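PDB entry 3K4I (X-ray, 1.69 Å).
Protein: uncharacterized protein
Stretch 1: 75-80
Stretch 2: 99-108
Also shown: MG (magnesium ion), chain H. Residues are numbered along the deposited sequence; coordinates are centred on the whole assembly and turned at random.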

ATOM      1  N   ALA C  75      -6.963  24.888  -0.004  1.00 27.58           N
ATOM      2  CA  ALA C  75      -5.509  25.067   0.098  1.00 27.29           C
ATOM      3  C   ALA C  75      -5.153  26.411   0.737  1.00 26.08           C
ATOM      4  O   ALA C  75      -4.142  26.522   1.415  1.00 24.51           O
ATOM      5  CB  ALA C  75      -4.859  24.944  -1.270  1.00 27.10           C
ATOM      6  N   ASN C  76      -6.009  27.413   0.524  1.00 26.20           N
ATOM      7  CA  ASN C  76      -5.801  28.787   1.017  1.00 25.08           C
ATOM      8  C   ASN C  76      -5.213  28.969   2.433  1.00 22.66           C
ATOM      9  O   ASN C  76      -4.407  29.893   2.645  1.00 24.26           O
ATOM     10  CB  ASN C  76      -7.085  29.607   0.870  1.00 26.69           C
ATOM     11  CG  ASN C  76      -8.278  28.921   1.472  1.00 36.62           C
ATOM     12  OD1 ASN C  76      -8.283  28.596   2.655  1.00 28.03           O
ATOM     13  ND2 ASN C  76      -9.304  28.691   0.657  1.00 27.27           N
ATOM     14  N   TYR C  77      -5.572  28.087   3.377  1.00 17.66           N
ATOM     15  CA  TYR C  77      -5.056  28.163   4.750  1.00 13.18           C
ATOM     16  C   TYR C  77      -3.542  28.044   4.841  1.00 11.10           C
ATOM     17  O   TYR C  77      -2.970  28.353   5.882  1.00 11.01           O
ATOM     18  CB  TYR C  77      -5.618  27.048   5.635  1.00 11.48           C
ATOM     19  CG  TYR C  77      -5.101  25.635   5.304  1.00 10.73           C
ATOM     20  CD1 TYR C  77      -5.801  24.794   4.440  1.00 10.83           C
ATOM     21  CD2 TYR C  77      -3.906  25.144   5.867  1.00 10.62           C
ATOM     22  CE1 TYR C  77      -5.329  23.502   4.129  1.00 10.33           C
ATOM     23  CE2 TYR C  77      -3.428  23.870   5.560  1.00 10.44           C
ATOM     24  CZ  TYR C  77      -4.144  23.046   4.700  1.00 10.58           C
ATOM     25  OH  TYR C  77      -3.672  21.777   4.404  1.00 10.12           O
ATOM     26  N   ILE C  78      -2.925  27.507   3.795  1.00  9.58           N
ATOM     27  CA  ILE C  78      -1.530  27.095   3.906  1.00  9.09           C
ATOM     28  C   ILE C  78      -0.592  28.275   4.118  1.00  8.70           C
ATOM     29  O   ILE C  78       0.467  28.104   4.726  1.00  7.51           O
ATOM     30  CB  ILE C  78      -1.073  26.209   2.722  1.00  8.31           C
ATOM     31  CG1 ILE C  78       0.068  25.286   3.185  1.00  5.66           C
ATOM     32  CG2 ILE C  78      -0.875  27.040   1.455  1.00  7.26           C
ATOM     33  CD1 ILE C  78       0.392  24.121   2.294  1.00  9.26           C
ATOM     34  N   ASP C  79      -0.965  29.463   3.630  1.00  9.45           N
ATOM     35  CA  ASP C  79      -0.154  30.672   3.918  1.00 11.26           C
ATOM     36  C   ASP C  79       0.018  30.967   5.409  1.00 12.18           C
ATOM     37  O   ASP C  79       0.901  31.738   5.790  1.00 13.38           O
ATOM     38  CB  ASP C  79      -0.780  31.907   3.249  1.00 12.58           C
ATOM     39  CG  ASP C  79      -0.477  31.986   1.766  1.00 15.03           C
ATOM     40  OD1 ASP C  79       0.640  31.593   1.362  1.00 12.81           O
ATOM     41  OD2 ASP C  79      -1.350  32.475   1.006  1.00 13.75           O
ATOM     42  N   GLN C  80      -0.849  30.398   6.238  1.00 11.35           N
ATOM     43  CA  GLN C  80      -0.846  30.624   7.684  1.00 11.47           C
ATOM     44  C   GLN C  80       0.092  29.690   8.464  1.00  9.50           C
ATOM     45  O   GLN C  80       0.348  29.928   9.640  1.00  8.29           O
ATOM     46  CB  GLN C  80      -2.274  30.443   8.233  1.00 13.46           C
ATOM     47  CG  GLN C  80      -3.338  31.226   7.496  1.00 33.71           C
ATOM     48  CD  GLN C  80      -4.575  31.477   8.351  1.00 17.27           C
ATOM     49  OE1 GLN C  80      -5.219  32.536   8.234  1.00 35.01           O
ATOM     50  NE2 GLN C  80      -4.879  30.552   9.255  1.00 33.99           N
TER
HETATM   51 MG    MG H 501      -1.469  19.355 -11.096  1.00 21.03          MG
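Stretch 2, residues 99-108: VWGDIMTHFA

Stretch 2 begins as a loop, extended at Trp 100 and Gly 101. Gly 101 takes the N-cap position, and a helix runs from Asp 102 through Ala 108 and continues later in the chain. It packs on the short 3-10 segment of stretch 1, residues 76-80. The two stretches run in roughly the same direction: Ala 75 meets Met 104, and Ile 78 and Asp 79 meet Phe 107. The CA atoms come nearest at Ala 75 and Met 104, 6.7 Å apart. The contact buries 368 Å², both sides summed.

No direct hydrogen bond crosses between the stretches, and apolar packing dominates. Ile 78 points toward stretch 2. Its CD1 lies 3.7 Å from Trp 100 CH2 and 4.1 Å from Met 104 CB. Its CG1 is 3.6 Å from Phe 107 CD2. Met 104 is a selenomethionine; its SE lies 3.7 Å from Ala 75 CB. The Met 104 CE methyl reaches Tyr 77, 3.7 Å from Tyr 77 CZ and 3.2 Å from Tyr 77 OH.

The aromatic rings add further contacts. Ile 78 CG2 sits over one face of the Phe 107 ring, 3.9 Å from its centroid, in a CH-pi contact. Asp 79 OD1 approaches Phe 107 CE1 at 3.3 Å. Tyr 77 OH meets the edge of the Trp 100 ring, 3.8 Å from Trp 100 CZ3.

Water links the stretches at one point. Water 1 hydrogen-bonds to Tyr 77 OH at 2.6 Å and donates to Val 99 O at 2.8 Å, so it bridges a side chain and a backbone carbonyl.

Bonds within stretch 2 secure the helix start. Thr 105 OG1 donates to Gly 101 O at 2.8 Å, and Trp 100 NE1 makes a weak hydrogen bond to Thr 105 OG1 at 2.9 Å. Out of reach of stretch 1, Asp 102 OD2 binds the magnesium ion MG at 2.1 Å.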

ATOM      1  N   VAL C  99      -7.492  16.246  -0.178  1.00  4.59           N
ATOM      2  CA  VAL C  99      -7.246  17.500   0.519  1.00  4.56           C
ATOM      3  C   VAL C  99      -5.743  17.805   0.551  1.00  6.50           C
ATOM      4  O   VAL C  99      -5.266  18.505   1.451  1.00  7.92           O
ATOM      5  CB  VAL C  99      -7.867  17.553   1.951  1.00  4.52           C
ATOM      6  CG1 VAL C  99      -9.414  17.577   1.899  1.00  3.92           C
ATOM      7  CG2 VAL C  99      -7.374  16.432   2.823  1.00  4.40           C
ATOM      8  N   TRP C 100      -5.020  17.298  -0.444  1.00  5.40           N
ATOM      9  CA  TRP C 100      -3.572  17.637  -0.615  1.00  6.39           C
ATOM     10  C   TRP C 100      -3.187  17.288  -2.049  1.00  7.63           C
ATOM     11  O   TRP C 100      -3.636  16.265  -2.580  1.00  7.49           O
ATOM     12  CB  TRP C 100      -2.707  16.834   0.331  1.00  6.13           C
ATOM     13  CG  TRP C 100      -1.280  17.344   0.387  1.00  3.96           C
ATOM     14  CD1 TRP C 100      -0.210  16.871  -0.310  1.00  5.15           C
ATOM     15  CD2 TRP C 100      -0.813  18.441   1.169  1.00  5.03           C
ATOM     16  NE1 TRP C 100       0.935  17.613   0.006  1.00  5.17           N
ATOM     17  CE2 TRP C 100       0.583  18.578   0.910  1.00  4.95           C
ATOM     18  CE3 TRP C 100      -1.436  19.313   2.087  1.00  4.43           C
ATOM     19  CZ2 TRP C 100       1.368  19.583   1.510  1.00  5.27           C
ATOM     20  CZ3 TRP C 100      -0.675  20.325   2.673  1.00  6.44           C
ATOM     21  CH2 TRP C 100       0.739  20.435   2.394  1.00  3.88           C
ATOM     22  N   GLY C 101      -2.381  18.129  -2.688  1.00  6.67           N
ATOM     23  CA  GLY C 101      -1.929  17.825  -4.046  1.00  6.98           C
ATOM     24  C   GLY C 101      -0.650  18.581  -4.357  1.00  8.43           C
ATOM     25  O   GLY C 101       0.053  18.985  -3.427  1.00  8.00           O
ATOM     26  N   ASP C 102      -0.381  18.778  -5.640  1.00  8.72           N
ATOM     27  CA  ASP C 102       0.923  19.305  -6.090  1.00  8.96           C
ATOM     28  C   ASP C 102       1.242  20.714  -5.619  1.00  8.78           C
ATOM     29  O   ASP C 102       2.373  20.975  -5.158  1.00  9.23           O
ATOM     30  CB  ASP C 102       1.118  19.166  -7.614  1.00 10.04           C
ATOM     31  CG  ASP C 102      -0.011  19.791  -8.457  1.00  8.61           C
ATOM     32  OD1 ASP C 102      -0.903  20.536  -7.973  1.00 11.42           O
ATOM     33  OD2 ASP C 102       0.016  19.522  -9.681  1.00 12.57           O
ATOM     34  N   ILE C 103       0.273  21.622  -5.759  1.00  8.13           N
ATOM     35  CA  ILE C 103       0.461  23.016  -5.343  1.00  8.32           C
ATOM     36  C   ILE C 103       0.867  23.088  -3.870  1.00  7.78           C
ATOM     37  O   ILE C 103       1.895  23.713  -3.517  1.00  7.48           O
ATOM     38  CB  ILE C 103      -0.783  23.862  -5.643  1.00  9.20           C
ATOM     39  CG1 ILE C 103      -0.963  24.053  -7.162  1.00 10.38           C
ATOM     40  CG2 ILE C 103      -0.702  25.224  -4.985  1.00 10.62           C
ATOM     41  CD1 ILE C 103      -2.324  24.690  -7.538  1.00 10.61           C
HETATM   42  N   MSE C 104       0.101  22.399  -3.030  1.00  8.01           N
HETATM   43  CA  MSE C 104       0.356  22.392  -1.595  1.00  9.79           C
HETATM   44  C   MSE C 104       1.712  21.747  -1.284  1.00  8.55           C
HETATM   45  O   MSE C 104       2.441  22.231  -0.422  1.00  7.67           O
HETATM   46  CB  MSE C 104      -0.799  21.732  -0.847  1.00 14.43           C
HETATM   47  CG  MSE C 104      -2.066  22.512  -1.082  1.00 11.30           C
HETATM   48 SE   MSE C 104      -3.661  21.562  -0.595  1.00 25.15          SE
HETATM   49  CE  MSE C 104      -3.598  22.068   1.220  1.00 12.15           C
ATOM     50  N   THR C 105       2.040  20.664  -2.000  1.00  7.50           N
ATOM     51  CA  THR C 105       3.348  20.011  -1.853  1.00  7.05           C
ATOM     52  C   THR C 105       4.493  20.957  -2.191  1.00  6.27           C
ATOM     53  O   THR C 105       5.417  21.079  -1.423  1.00  6.24           O
ATOM     54  CB  THR C 105       3.473  18.807  -2.779  1.00  7.44           C
ATOM     55  OG1 THR C 105       2.447  17.856  -2.459  1.00  6.15           O
ATOM     56  CG2 THR C 105       4.826  18.165  -2.661  1.00  6.60           C
ATOM     57  N   HIS C 106       4.423  21.610  -3.347  1.00  6.28           N
ATOM     58  CA  HIS C 106       5.441  22.594  -3.697  1.00  7.35           C
ATOM     59  C   HIS C 106       5.495  23.723  -2.685  1.00  7.29           C
ATOM     60  O   HIS C 106       6.579  24.203  -2.343  1.00  8.10           O
ATOM     61  CB  HIS C 106       5.268  23.127  -5.127  1.00  8.87           C
ATOM     62  CG  HIS C 106       5.566  22.101  -6.174  1.00 11.73           C
ATOM     63  ND1 HIS C 106       6.849  21.693  -6.466  1.00 11.37           N
ATOM     64  CD2 HIS C 106       4.750  21.382  -6.979  1.00 10.49           C
ATOM     65  CE1 HIS C 106       6.809  20.769  -7.413  1.00 11.85           C
ATOM     66  NE2 HIS C 106       5.546  20.556  -7.734  1.00 12.13           N
ATOM     67  N   PHE C 107       4.333  24.173  -2.238  1.00  6.01           N
ATOM     68  CA  PHE C 107       4.308  25.223  -1.217  1.00  6.31           C
ATOM     69  C   PHE C 107       5.025  24.772   0.064  1.00  5.94           C
ATOM     70  O   PHE C 107       5.893  25.508   0.598  1.00  6.07           O
ATOM     71  CB  PHE C 107       2.881  25.662  -0.894  1.00  6.68           C
ATOM     72  CG  PHE C 107       2.833  26.825   0.053  1.00  5.84           C
ATOM     73  CD1 PHE C 107       2.760  28.122  -0.446  1.00  6.46           C
ATOM     74  CD2 PHE C 107       2.933  26.631   1.424  1.00  5.08           C
ATOM     75  CE1 PHE C 107       2.769  29.225   0.414  1.00  5.82           C
ATOM     76  CE2 PHE C 107       2.938  27.722   2.300  1.00  6.14           C
ATOM     77  CZ  PHE C 107       2.819  29.010   1.801  1.00  5.25           C
ATOM     78  N   ALA C 108       4.671  23.576   0.546  1.00  5.64           N
ATOM     79  CA  ALA C 108       5.285  23.011   1.765  1.00  6.01           C
ATOM     80  C   ALA C 108       6.815  23.021   1.657  1.00  6.58           C
ATOM     81  O   ALA C 108       7.520  23.402   2.615  1.00  5.50           O
ATOM     82  CB  ALA C 108       4.800  21.609   1.986  1.00  6.80           C
TER
HETATM   83  O   HOH W   1      -5.369  19.966   3.798  1.00  9.95           O
HETATM   84  O   HOH W   2      -2.869  18.982  -9.707  1.00 15.96           O
HETATM   85  O   HOH W   3      -1.016  17.366 -11.208  1.00 23.53           O
HETATM   86  O   HOH W   4      -2.772  18.982 -12.567  1.00 20.72           O
HETATM   87  O   HOH W   5      -0.184  19.791 -12.614  1.00 18.40           O